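Putative cell adhesion protein (Bacteroides fragilis, PDB 4H40) is probably a fimbrillin-like pilus component that takes part in cell adhesion. Local coordinates at residues G137-A142 with I177-A182; E192-L197 with K274-P279; Y297-T302 with L312-R317. One frame throughout, in Å; residues are numbered along the deposited sequence.

Interaction 1 lies close to the centre of the chain and is largely buried. Interactions 2 and 3 lie away from that centre, on the same side of it, and are only partly buried. Residues 177-182 and 297-302 belong to neighbouring, parallel strands 177-190 and 296-305, so interactions 1 and 3 meet, with A182 CB packed against Y297 CE1. Interaction 2 touches neither; its nearest atoms come within about 5 Å of interaction 3. Backbone bonds and a bridging water join the segments of interaction 1. An asparagine side chain grips a loop in interaction 2. Interaction 3 is regular strand pairing, and its strand 312-317 also pairs with the second subunit.

Interaction 1: G137-A142 with I177-A182; sequences GEYLLA and IINQTA
L141 and A142 pair with N179 and I178 in a short antiparallel strand contact, buried near the middle of the chain. L141 and N179 form a non-hydrogen-bonded pair, and A142 and I178 a hydrogen-bonded one. A142 N gives a bond to I178 O (2.9 Å), and I178 N returns one to A142 O (3.1 Å). I178 O has a second donor, Q180 NE2, at 3.0 Å. The two donors reach this oxygen from opposite faces of its carbonyl plane. Beyond the paired residues, Q180 N still bonds to L140 O (2.8 Å).

The chains then part, and a water bridges them. This water accepts from L140 N and T181 N and donates to N179 OD1 (2.7 Å). It replaces direct backbone pairing there. CD2 of L141 lies against the N179 amide group, 3.5 Å from N179 OD1 and equally near its CG and ND2. L141 CB packs on I177 CD1 at 3.7 Å. Beside A142, the CG of Q180 lies against A142 CB (3.8 Å) and near L140 CD2. A bend at chi2 (-49°) turns CD of Q180 back, and its NE2 faces I178 O.

Several polar ends are held from outside. D144 takes a bond from Q180 NE2, H254 bonds to Y139 OH, and K124 forms a salt bridge with E138. Strand 141-142 lies between strands 113-121 and 177-190. L140 and A142 rest on L120, I177 on I119, and L141 and I177 on Y23 of strand 23-24.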
ATOM      1  N   GLY B 137      10.844  18.874   6.285  1.00 46.64           N
ATOM      2  CA  GLY B 137      12.118  18.451   6.840  1.00 45.71           C
ATOM      3  C   GLY B 137      12.404  19.044   8.202  1.00 51.17           C
ATOM      4  O   GLY B 137      13.569  19.287   8.544  1.00 52.33           O
ATOM      5  N   GLU B 138      11.341  19.271   8.987  1.00 47.01           N
ATOM      6  CA  GLU B 138      11.459  19.771  10.347  1.00 47.37           C
ATOM      7  C   GLU B 138      10.259  19.420  11.212  1.00 48.85           C
ATOM      8  O   GLU B 138       9.148  19.262  10.712  1.00 48.97           O
ATOM      9  CB  GLU B 138      11.708  21.278  10.376  1.00 51.14           C
ATOM     10  CG  GLU B 138      10.573  22.126   9.856  1.00 63.92           C
ATOM     11  CD  GLU B 138      10.945  23.590   9.856  1.00 79.45           C
ATOM     12  OE1 GLU B 138      11.144  24.129  10.968  1.00 75.62           O
ATOM     13  OE2 GLU B 138      11.129  24.168   8.758  1.00 64.60           O
ATOM     14  N   TYR B 139      10.510  19.283  12.519  1.00 44.10           N
ATOM     15  CA  TYR B 139       9.472  19.021  13.512  1.00 42.00           C
ATOM     16  C   TYR B 139       9.234  20.264  14.306  1.00 44.09           C
ATOM     17  O   TYR B 139      10.172  21.024  14.521  1.00 42.67           O
ATOM     18  CB  TYR B 139       9.844  17.862  14.453  1.00 40.94           C
ATOM     19  CG  TYR B 139      10.112  16.564  13.746  1.00 41.65           C
ATOM     20  CD1 TYR B 139       9.088  15.873  13.105  1.00 41.99           C
ATOM     21  CD2 TYR B 139      11.391  16.018  13.711  1.00 42.78           C
ATOM     22  CE1 TYR B 139       9.334  14.672  12.443  1.00 40.16           C
ATOM     23  CE2 TYR B 139      11.638  14.792  13.084  1.00 42.00           C
ATOM     24  CZ  TYR B 139      10.611  14.139  12.432  1.00 45.05           C
ATOM     25  OH  TYR B 139      10.869  12.973  11.772  1.00 48.73           O
ATOM     26  N   LEU B 140       7.971  20.492  14.711  1.00 42.26           N
ATOM     27  CA  LEU B 140       7.598  21.604  15.565  1.00 43.32           C
ATOM     28  C   LEU B 140       6.538  21.168  16.533  1.00 47.01           C
ATOM     29  O   LEU B 140       5.420  20.816  16.152  1.00 46.79           O
ATOM     30  CB  LEU B 140       7.153  22.877  14.822  1.00 44.66           C
ATOM     31  CG  LEU B 140       6.724  24.018  15.758  1.00 51.18           C
ATOM     32  CD1 LEU B 140       7.891  24.910  16.166  1.00 52.19           C
ATOM     33  CD2 LEU B 140       5.575  24.795  15.177  1.00 55.30           C
ATOM     34  N   LEU B 141       6.922  21.175  17.802  1.00 44.88           N
ATOM     35  CA  LEU B 141       6.041  20.899  18.914  1.00 45.26           C
ATOM     36  C   LEU B 141       5.508  22.222  19.366  1.00 50.07           C
ATOM     37  O   LEU B 141       6.256  23.198  19.392  1.00 52.02           O
ATOM     38  CB  LEU B 141       6.776  20.191  20.052  1.00 45.29           C
ATOM     39  CG  LEU B 141       7.280  18.773  19.830  1.00 48.39           C
ATOM     40  CD1 LEU B 141       8.024  18.313  21.041  1.00 48.41           C
ATOM     41  CD2 LEU B 141       6.139  17.807  19.606  1.00 49.85           C
ATOM     42  N   ALA B 142       4.226  22.292  19.665  1.00 46.44           N
ATOM     43  CA  ALA B 142       3.615  23.551  20.069  1.00 48.00           C
ATOM     44  C   ALA B 142       2.291  23.324  20.786  1.00 52.36           C
ATOM     45  O   ALA B 142       1.815  22.190  20.918  1.00 51.34           O
ATOM     46  CB  ALA B 142       3.376  24.420  18.830  1.00 49.27           C
ATOM     47  N   ILE B 177       2.919  19.692  25.029  1.00 47.75           N
ATOM     48  CA  ILE B 177       2.876  20.187  23.653  1.00 45.41           C
ATOM     49  C   ILE B 177       2.779  18.972  22.699  1.00 49.91           C
ATOM     50  O   ILE B 177       2.947  17.834  23.110  1.00 53.04           O
ATOM     51  CB  ILE B 177       4.037  21.179  23.345  1.00 47.35           C
ATOM     52  CG1 ILE B 177       5.444  20.567  23.601  1.00 47.10           C
ATOM     53  CG2 ILE B 177       3.831  22.505  24.107  1.00 47.32           C
ATOM     54  CD1 ILE B 177       6.664  21.560  23.438  1.00 41.66           C
ATOM     55  N   ILE B 178       2.421  19.204  21.460  1.00 44.93           N
ATOM     56  CA  ILE B 178       2.169  18.146  20.484  1.00 42.47           C
ATOM     57  C   ILE B 178       2.643  18.635  19.130  1.00 48.22           C
ATOM     58  O   ILE B 178       2.785  19.851  18.922  1.00 50.55           O
ATOM     59  CB  ILE B 178       0.644  17.782  20.536  1.00 45.27           C
ATOM     60  CG1 ILE B 178       0.278  16.525  19.721  1.00 44.50           C
ATOM     61  CG2 ILE B 178      -0.277  18.994  20.274  1.00 45.54           C
ATOM     62  CD1 ILE B 178      -0.956  15.834  20.168  1.00 52.88           C
ATOM     63  N   ASN B 179       2.922  17.692  18.227  1.00 44.34           N
ATOM     64  CA  ASN B 179       3.447  17.919  16.875  1.00 43.67           C
ATOM     65  C   ASN B 179       2.485  18.639  15.955  1.00 45.89           C
ATOM     66  O   ASN B 179       1.307  18.278  15.855  1.00 44.84           O
ATOM     67  CB  ASN B 179       3.828  16.597  16.233  1.00 45.48           C
ATOM     68  CG  ASN B 179       5.149  16.100  16.702  1.00 58.66           C
ATOM     69  OD1 ASN B 179       6.202  16.645  16.339  1.00 41.65           O
ATOM     70  ND2 ASN B 179       5.102  15.113  17.575  1.00 55.32           N
ATOM     71  N   GLN B 180       3.037  19.603  15.220  1.00 42.69           N
ATOM     72  CA  GLN B 180       2.302  20.412  14.257  1.00 43.49           C
ATOM     73  C   GLN B 180       2.454  19.881  12.860  1.00 49.67           C
ATOM     74  O   GLN B 180       1.661  20.236  11.989  1.00 53.21           O
ATOM     75  CB  GLN B 180       2.756  21.884  14.331  1.00 45.28           C
ATOM     76  CG  GLN B 180       2.486  22.536  15.695  1.00 43.64           C
ATOM     77  CD  GLN B 180       1.076  22.309  16.184  1.00 53.92           C
ATOM     78  OE1 GLN B 180       0.108  22.841  15.640  1.00 54.02           O
ATOM     79  NE2 GLN B 180       0.923  21.442  17.165  1.00 38.68           N
ATOM     80  N   THR B 181       3.425  18.988  12.661  1.00 45.22           N
ATOM     81  CA  THR B 181       3.701  18.402  11.357  1.00 45.26           C
ATOM     82  C   THR B 181       3.473  16.893  11.350  1.00 50.41           C
ATOM     83  O   THR B 181       3.357  16.255  12.399  1.00 50.18           O
ATOM     84  CB  THR B 181       5.158  18.697  10.890  1.00 45.86           C
ATOM     85  OG1 THR B 181       6.050  17.870  11.589  1.00 45.94           O
ATOM     86  CG2 THR B 181       5.575  20.095  11.088  1.00 44.69           C
ATOM     87  N   ALA B 182       3.467  16.319  10.146  1.00 45.87           N
ATOM     88  CA  ALA B 182       3.413  14.890   9.976  1.00 44.69           C
ATOM     89  C   ALA B 182       4.845  14.385  10.038  1.00 48.91           C
ATOM     90  O   ALA B 182       5.793  15.180   9.968  1.00 50.30           O
ATOM     91  CB  ALA B 182       2.773  14.558   8.631  1.00 46.17           C
TER
HETATM   92  O   HOH W   1       5.908  18.312  14.285  1.00 40.21           O

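Interaction 2: E192-L197 with K274-P279; sequences EGVHTL and KVNGNP
N276 reaches across to the loop 193-196 and binds it with both ends of its side-chain amide. ND2 donates to G193 O (2.8 Å), which lies close to the amide plane. OD1 accepts two backbone N-H groups. H195 N comes in the carbonyl plane, on a lone pair, at 2.6 Å from N276 OD1. T196 N lies 3.2 Å from the same OD1, nearly in line with the C=O bond. The N276 backbone adds a fourth bond, N276 N to T196 O (2.8 Å).

With CG anti to its carbonyl carbon (chi1 -65°), the N276 side chain is carried to the loop's backbone. N276 and G277 are the middle residues of a type I' turn from V275 to N278, which places the asparagine at the tip of the hairpin. A water accepts from T196 OG1 (2.7 Å) and G277 N and donates to K274 O. Beside the polar bonds, V194 CG2 meets V275 CG1 at 3.9 Å, and both valines touch V303 of strand 296-305.

One asparagine side chain therefore supplies the complementary donor and acceptors for three loop peptide groups. Neutral amide bonds tie the loop down just before strand 197-207, where L197 and V275 form a non-hydrogen-bonded pair.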
ATOM      1  N   GLU B 192      18.339 -10.795   1.629  1.00 62.53           N
ATOM      2  CA  GLU B 192      19.098 -11.866   1.002  1.00 64.44           C
ATOM      3  C   GLU B 192      20.165 -11.303   0.055  1.00 66.65           C
ATOM      4  O   GLU B 192      19.842 -10.571  -0.891  1.00 66.59           O
ATOM      5  CB  GLU B 192      18.144 -12.828   0.266  1.00 67.71           C
ATOM      6  CG  GLU B 192      18.780 -14.130  -0.190  1.00 85.81           C
ATOM      7  CD  GLU B 192      18.504 -15.370   0.641  1.00121.83           C
ATOM      8  OE1 GLU B 192      17.996 -15.236   1.779  1.00127.46           O
ATOM      9  OE2 GLU B 192      18.809 -16.483   0.150  1.00116.74           O
ATOM     10  N   GLY B 193      21.423 -11.620   0.375  1.00 61.00           N
ATOM     11  CA  GLY B 193      22.597 -11.248  -0.402  1.00 60.06           C
ATOM     12  C   GLY B 193      23.138  -9.859  -0.149  1.00 60.09           C
ATOM     13  O   GLY B 193      24.087  -9.448  -0.818  1.00 60.36           O
ATOM     14  N   VAL B 194      22.537  -9.112   0.793  1.00 52.76           N
ATOM     15  CA  VAL B 194      22.972  -7.745   1.110  1.00 49.97           C
ATOM     16  C   VAL B 194      23.893  -7.812   2.306  1.00 55.88           C
ATOM     17  O   VAL B 194      23.492  -8.238   3.392  1.00 57.75           O
ATOM     18  CB  VAL B 194      21.789  -6.766   1.316  1.00 50.12           C
ATOM     19  CG1 VAL B 194      22.294  -5.367   1.656  1.00 48.17           C
ATOM     20  CG2 VAL B 194      20.903  -6.726   0.069  1.00 48.78           C
ATOM     21  N   HIS B 195      25.149  -7.457   2.079  1.00 52.21           N
ATOM     22  CA  HIS B 195      26.205  -7.492   3.073  1.00 52.09           C
ATOM     23  C   HIS B 195      26.421  -6.115   3.647  1.00 54.34           C
ATOM     24  O   HIS B 195      26.641  -5.977   4.842  1.00 55.03           O
ATOM     25  CB  HIS B 195      27.494  -8.025   2.440  1.00 54.95           C
ATOM     26  CG  HIS B 195      27.340  -9.383   1.842  1.00 60.62           C
ATOM     27  ND1 HIS B 195      26.936 -10.463   2.602  1.00 64.21           N
ATOM     28  CD2 HIS B 195      27.519  -9.792   0.567  1.00 63.68           C
ATOM     29  CE1 HIS B 195      26.891 -11.491   1.770  1.00 65.18           C
ATOM     30  NE2 HIS B 195      27.228 -11.134   0.534  1.00 65.21           N
ATOM     31  N   THR B 196      26.393  -5.094   2.793  1.00 50.24           N
ATOM     32  CA  THR B 196      26.576  -3.702   3.194  1.00 49.51           C
ATOM     33  C   THR B 196      25.460  -2.876   2.588  1.00 52.12           C
ATOM     34  O   THR B 196      25.128  -3.033   1.413  1.00 51.67           O
ATOM     35  CB  THR B 196      27.964  -3.142   2.809  1.00 51.82           C
ATOM     36  OG1 THR B 196      28.047  -3.035   1.391  1.00 49.82           O
ATOM     37  CG2 THR B 196      29.111  -3.958   3.357  1.00 46.42           C
ATOM     38  N   LEU B 197      24.901  -1.983   3.401  1.00 47.48           N
ATOM     39  CA  LEU B 197      23.803  -1.115   3.048  1.00 44.95           C
ATOM     40  C   LEU B 197      24.044   0.223   3.723  1.00 52.20           C
ATOM     41  O   LEU B 197      24.003   0.322   4.948  1.00 52.10           O
ATOM     42  CB  LEU B 197      22.490  -1.791   3.499  1.00 42.84           C
ATOM     43  CG  LEU B 197      21.190  -0.995   3.566  1.00 43.51           C
ATOM     44  CD1 LEU B 197      20.691  -0.625   2.183  1.00 42.86           C
ATOM     45  CD2 LEU B 197      20.138  -1.766   4.359  1.00 44.08           C
ATOM     46  N   LYS B 274      23.718   2.597  -1.206  1.00 47.33           N
ATOM     47  CA  LYS B 274      24.925   1.903  -1.619  1.00 47.64           C
ATOM     48  C   LYS B 274      24.787   0.470  -1.146  1.00 49.55           C
ATOM     49  O   LYS B 274      25.012   0.188   0.023  1.00 49.00           O
ATOM     50  CB  LYS B 274      26.175   2.597  -1.052  1.00 49.21           C
ATOM     51  CG  LYS B 274      27.466   2.230  -1.753  1.00 61.03           C
ATOM     52  CD  LYS B 274      28.595   3.029  -1.152  1.00 67.14           C
ATOM     53  CE  LYS B 274      29.823   3.011  -2.024  1.00 87.84           C
ATOM     54  NZ  LYS B 274      30.969   3.658  -1.334  1.00104.39           N
ATOM     55  N   VAL B 275      24.345  -0.414  -2.029  1.00 45.83           N
ATOM     56  CA  VAL B 275      24.138  -1.838  -1.742  1.00 45.97           C
ATOM     57  C   VAL B 275      25.376  -2.613  -2.203  1.00 53.54           C
ATOM     58  O   VAL B 275      25.759  -2.527  -3.362  1.00 54.46           O
ATOM     59  CB  VAL B 275      22.833  -2.385  -2.384  1.00 48.23           C
ATOM     60  CG1 VAL B 275      22.581  -3.826  -1.969  1.00 48.30           C
ATOM     61  CG2 VAL B 275      21.640  -1.509  -2.014  1.00 46.31           C
ATOM     62  N   ASN B 276      26.015  -3.334  -1.273  1.00 52.02           N
ATOM     63  CA  ASN B 276      27.227  -4.120  -1.500  1.00 54.61           C
ATOM     64  C   ASN B 276      28.289  -3.337  -2.297  1.00 61.51           C
ATOM     65  O   ASN B 276      28.942  -3.895  -3.183  1.00 63.11           O
ATOM     66  CB  ASN B 276      26.892  -5.446  -2.181  1.00 57.53           C
ATOM     67  CG  ASN B 276      26.062  -6.377  -1.339  1.00 72.11           C
ATOM     68  OD1 ASN B 276      26.033  -6.290  -0.107  1.00 65.02           O
ATOM     69  ND2 ASN B 276      25.389  -7.311  -1.991  1.00 60.72           N
ATOM     70  N   GLY B 277      28.453  -2.059  -1.954  1.00 58.99           N
ATOM     71  CA  GLY B 277      29.425  -1.153  -2.562  1.00 60.05           C
ATOM     72  C   GLY B 277      29.016  -0.484  -3.859  1.00 65.17           C
ATOM     73  O   GLY B 277      29.739   0.386  -4.342  1.00 68.11           O
ATOM     74  N   ASN B 278      27.879  -0.880  -4.451  1.00 59.57           N
ATOM     75  CA  ASN B 278      27.424  -0.286  -5.710  1.00 59.33           C
ATOM     76  C   ASN B 278      26.258   0.686  -5.477  1.00 63.22           C
ATOM     77  O   ASN B 278      25.325   0.351  -4.735  1.00 59.33           O
ATOM     78  CB  ASN B 278      27.008  -1.358  -6.725  1.00 56.20           C
ATOM     79  CG  ASN B 278      27.828  -2.629  -6.714  1.00 79.94           C
ATOM     80  OD1 ASN B 278      27.320  -3.709  -6.360  1.00 69.94           O
ATOM     81  ND2 ASN B 278      29.103  -2.542  -7.112  1.00 74.21           N
ATOM     82  N   PRO B 279      26.270   1.876  -6.129  1.00 62.60           N
ATOM     83  CA  PRO B 279      25.147   2.818  -5.967  1.00 61.50           C
ATOM     84  C   PRO B 279      23.885   2.321  -6.662  1.00 63.93           C
ATOM     85  O   PRO B 279      23.953   1.813  -7.790  1.00 64.86           O
ATOM     86  CB  PRO B 279      25.661   4.104  -6.629  1.00 65.21           C
ATOM     87  CG  PRO B 279      27.131   3.903  -6.818  1.00 71.60           C
ATOM     88  CD  PRO B 279      27.281   2.431  -7.042  1.00 66.82           C
TER
HETATM   89  O   HOH W   2      27.574  -0.585   0.449  1.00 52.31           O

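Interaction 3: Y297-T302 with L312-R317; sequences YNYTAT and LTWQNR
A301 and W314 face each other in an antiparallel beta hairpin made by strands 296-305 and 310-321. They form a non-hydrogen-bonded pair, flanked by the hydrogen-bonded pairs T300-Q315 and T302-T313. The axes of segments 297-302 and 312-317 run 156° apart and come within 4.5 Å.

Four backbone bonds hold the hairpin here. T302 N to T313 O is 2.7 Å and T313 N to T302 O is 3.0 Å. T300 N and Q315 O, with Q315 N and T300 O, make the other pair. CA-H groups of A301, L312 and W314 also approach carbonyl oxygens across the gap.

The apolar contacts lie on the face of A301 and W314. A301 CB touches L312 CD1 (3.8 Å) and W314 CB (4.0 Å). Y299 and L312 pack on strand 278-287, Y299 against M284 and L286, L312 against Y282. N316 lies alongside the Y299 ring, its CB 3.5 Å from Y299 CD2. On the other face T302 CB lies 3.6 Å from T313 OG1.

Strand 296-305 also pairs with strand 177-190. Strand 310-321, on its side away from 296-305, pairs antiparallel with a strand of the second subunit, so the sheet continues into that chain. There W319 of the second subunit packs on T313.

The indole of W314 leaves the backbone with CG between N and the carbonyl carbon (chi1 75°). Its CD1 meets the edge of the Y299 ring, near the ring plane, 4.0 Å from Y299 CD2.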
ATOM      1  N   TYR B 297       3.948   8.132   9.428  1.00 46.12           N
ATOM      2  CA  TYR B 297       3.675   7.342   8.244  1.00 45.33           C
ATOM      3  C   TYR B 297       4.939   6.532   8.051  1.00 50.15           C
ATOM      4  O   TYR B 297       5.940   7.036   7.540  1.00 50.01           O
ATOM      5  CB  TYR B 297       3.262   8.269   7.059  1.00 45.60           C
ATOM      6  CG  TYR B 297       2.040   9.090   7.422  1.00 44.70           C
ATOM      7  CD1 TYR B 297       2.166  10.301   8.105  1.00 44.28           C
ATOM      8  CD2 TYR B 297       0.759   8.590   7.220  1.00 46.41           C
ATOM      9  CE1 TYR B 297       1.054  11.005   8.547  1.00 42.09           C
ATOM     10  CE2 TYR B 297      -0.364   9.300   7.637  1.00 48.79           C
ATOM     11  CZ  TYR B 297      -0.210  10.485   8.341  1.00 57.84           C
ATOM     12  OH  TYR B 297      -1.322  11.188   8.745  1.00 65.83           O
ATOM     13  N   ASN B 298       4.950   5.357   8.700  1.00 47.08           N
ATOM     14  CA  ASN B 298       6.050   4.394   8.766  1.00 45.54           C
ATOM     15  C   ASN B 298       6.018   3.380   7.650  1.00 47.77           C
ATOM     16  O   ASN B 298       4.989   2.817   7.374  1.00 48.46           O
ATOM     17  CB  ASN B 298       5.978   3.653  10.084  1.00 42.31           C
ATOM     18  CG  ASN B 298       5.884   4.588  11.242  1.00 55.53           C
ATOM     19  OD1 ASN B 298       6.542   5.631  11.260  1.00 49.95           O
ATOM     20  ND2 ASN B 298       5.040   4.253  12.214  1.00 49.60           N
ATOM     21  N   TYR B 299       7.149   3.160   7.023  1.00 44.03           N
ATOM     22  CA  TYR B 299       7.357   2.210   5.943  1.00 44.46           C
ATOM     23  C   TYR B 299       8.510   1.295   6.327  1.00 48.21           C
ATOM     24  O   TYR B 299       9.392   1.726   7.072  1.00 46.67           O
ATOM     25  CB  TYR B 299       7.654   2.944   4.636  1.00 45.87           C
ATOM     26  CG  TYR B 299       6.452   3.680   4.084  1.00 48.70           C
ATOM     27  CD1 TYR B 299       6.108   4.952   4.548  1.00 48.74           C
ATOM     28  CD2 TYR B 299       5.675   3.122   3.068  1.00 50.45           C
ATOM     29  CE1 TYR B 299       4.993   5.625   4.048  1.00 47.40           C
ATOM     30  CE2 TYR B 299       4.583   3.799   2.541  1.00 51.24           C
ATOM     31  CZ  TYR B 299       4.220   5.030   3.063  1.00 57.58           C
ATOM     32  OH  TYR B 299       3.098   5.646   2.579  1.00 61.31           O
ATOM     33  N   THR B 300       8.449   0.009   5.907  1.00 45.54           N
ATOM     34  CA  THR B 300       9.505  -0.983   6.156  1.00 44.83           C
ATOM     35  C   THR B 300       9.852  -1.566   4.794  1.00 48.61           C
ATOM     36  O   THR B 300       9.000  -2.151   4.118  1.00 49.71           O
ATOM     37  CB  THR B 300       9.121  -1.987   7.243  1.00 45.13           C
ATOM     38  OG1 THR B 300       8.636  -1.233   8.353  1.00 58.99           O
ATOM     39  CG2 THR B 300      10.287  -2.752   7.750  1.00 34.35           C
ATOM     40  N   ALA B 301      11.063  -1.262   4.330  1.00 41.64           N
ATOM     41  CA  ALA B 301      11.498  -1.717   3.027  1.00 40.52           C
ATOM     42  C   ALA B 301      12.654  -2.745   3.182  1.00 44.83           C
ATOM     43  O   ALA B 301      13.415  -2.652   4.140  1.00 43.71           O
ATOM     44  CB  ALA B 301      11.917  -0.519   2.181  1.00 39.87           C
ATOM     45  N   THR B 302      12.759  -3.737   2.274  1.00 41.19           N
ATOM     46  CA  THR B 302      13.840  -4.713   2.316  1.00 41.50           C
ATOM     47  C   THR B 302      14.551  -4.727   0.987  1.00 47.96           C
ATOM     48  O   THR B 302      13.901  -4.863  -0.035  1.00 49.73           O
ATOM     49  CB  THR B 302      13.304  -6.104   2.675  1.00 46.79           C
ATOM     50  OG1 THR B 302      12.616  -6.032   3.915  1.00 48.69           O
ATOM     51  CG2 THR B 302      14.389  -7.147   2.750  1.00 38.64           C
ATOM     52  N   LEU B 312      13.877  -3.697  -4.187  1.00 49.00           N
ATOM     53  CA  LEU B 312      13.352  -3.151  -2.975  1.00 45.72           C
ATOM     54  C   LEU B 312      11.913  -3.602  -2.874  1.00 51.53           C
ATOM     55  O   LEU B 312      11.145  -3.424  -3.817  1.00 53.14           O
ATOM     56  CB  LEU B 312      13.469  -1.626  -2.919  1.00 44.18           C
ATOM     57  CG  LEU B 312      13.136  -1.045  -1.555  1.00 46.47           C
ATOM     58  CD1 LEU B 312      14.329  -1.043  -0.660  1.00 45.96           C
ATOM     59  CD2 LEU B 312      12.552   0.313  -1.653  1.00 46.28           C
ATOM     60  N   THR B 313      11.575  -4.260  -1.772  1.00 48.34           N
ATOM     61  CA  THR B 313      10.219  -4.681  -1.444  1.00 49.51           C
ATOM     62  C   THR B 313       9.759  -3.864  -0.262  1.00 53.79           C
ATOM     63  O   THR B 313      10.513  -3.732   0.702  1.00 53.50           O
ATOM     64  CB  THR B 313      10.108  -6.194  -1.092  1.00 53.88           C
ATOM     65  OG1 THR B 313      10.744  -6.426   0.158  1.00 54.59           O
ATOM     66  CG2 THR B 313      10.662  -7.113  -2.149  1.00 53.12           C
ATOM     67  N   TRP B 314       8.533  -3.378  -0.273  1.00 50.84           N
ATOM     68  CA  TRP B 314       8.091  -2.696   0.915  1.00 50.35           C
ATOM     69  C   TRP B 314       6.690  -3.097   1.304  1.00 54.94           C
ATOM     70  O   TRP B 314       5.967  -3.733   0.556  1.00 55.14           O
ATOM     71  CB  TRP B 314       8.246  -1.169   0.853  1.00 47.77           C
ATOM     72  CG  TRP B 314       7.253  -0.459   0.008  1.00 49.63           C
ATOM     73  CD1 TRP B 314       6.130   0.194   0.429  1.00 52.51           C
ATOM     74  CD2 TRP B 314       7.352  -0.231  -1.395  1.00 50.74           C
ATOM     75  NE1 TRP B 314       5.511   0.807  -0.632  1.00 53.11           N
ATOM     76  CE2 TRP B 314       6.228   0.546  -1.774  1.00 56.03           C
ATOM     77  CE3 TRP B 314       8.264  -0.644  -2.389  1.00 52.55           C
ATOM     78  CZ2 TRP B 314       5.994   0.929  -3.115  1.00 56.70           C
ATOM     79  CZ3 TRP B 314       8.044  -0.251  -3.703  1.00 55.55           C
ATOM     80  CH2 TRP B 314       6.913   0.509  -4.061  1.00 56.96           C
ATOM     81  N   GLN B 315       6.383  -2.794   2.545  1.00 51.31           N
ATOM     82  CA  GLN B 315       5.132  -3.001   3.214  1.00 51.09           C
ATOM     83  C   GLN B 315       4.857  -1.809   4.123  1.00 50.60           C
ATOM     84  O   GLN B 315       5.776  -1.116   4.607  1.00 47.25           O
ATOM     85  CB  GLN B 315       5.132  -4.320   3.980  1.00 54.03           C
ATOM     86  CG  GLN B 315       6.319  -4.514   4.928  1.00 80.13           C
ATOM     87  CD  GLN B 315       6.599  -5.972   5.245  1.00109.53           C
ATOM     88  OE1 GLN B 315       6.023  -6.908   4.653  1.00104.14           O
ATOM     89  NE2 GLN B 315       7.529  -6.191   6.171  1.00105.95           N
ATOM     90  N   ASN B 316       3.580  -1.551   4.307  1.00 46.28           N
ATOM     91  CA  ASN B 316       3.090  -0.496   5.152  1.00 45.07           C
ATOM     92  C   ASN B 316       1.603  -0.719   5.358  1.00 51.68           C
ATOM     93  O   ASN B 316       0.930  -1.269   4.478  1.00 53.15           O
ATOM     94  CB  ASN B 316       3.400   0.884   4.545  1.00 50.74           C
ATOM     95  CG  ASN B 316       2.437   1.345   3.486  1.00 64.29           C
ATOM     96  OD1 ASN B 316       2.267   0.712   2.446  1.00 55.48           O
ATOM     97  ND2 ASN B 316       1.729   2.430   3.777  1.00 53.00           N
ATOM     98  N   ARG B 317       1.100  -0.325   6.537  1.00 49.56           N
ATOM     99  CA  ARG B 317      -0.315  -0.438   6.871  1.00 51.03           C
ATOM    100  C   ARG B 317      -1.024   0.795   6.334  1.00 54.56           C
ATOM    101  O   ARG B 317      -0.476   1.888   6.414  1.00 51.07           O
ATOM    102  CB  ARG B 317      -0.512  -0.598   8.395  1.00 49.69           C
ATOM    103  CG  ARG B 317      -1.932  -0.980   8.821  1.00 53.12           C
ATOM    104  CD  ARG B 317      -1.927  -2.035   9.898  1.00 59.63           C
ATOM    105  NE  ARG B 317      -1.899  -3.376   9.315  1.00 77.43           N
ATOM    106  CZ  ARG B 317      -2.983  -4.108   9.075  1.00 97.61           C
ATOM    107  NH1 ARG B 317      -4.185  -3.654   9.403  1.00 89.03           N
ATOM    108  NH2 ARG B 317      -2.870  -5.306   8.523  1.00 90.39           N
TER
HETATM  109  O   HOH W   3       2.390   3.732   6.156  1.00 48.34           O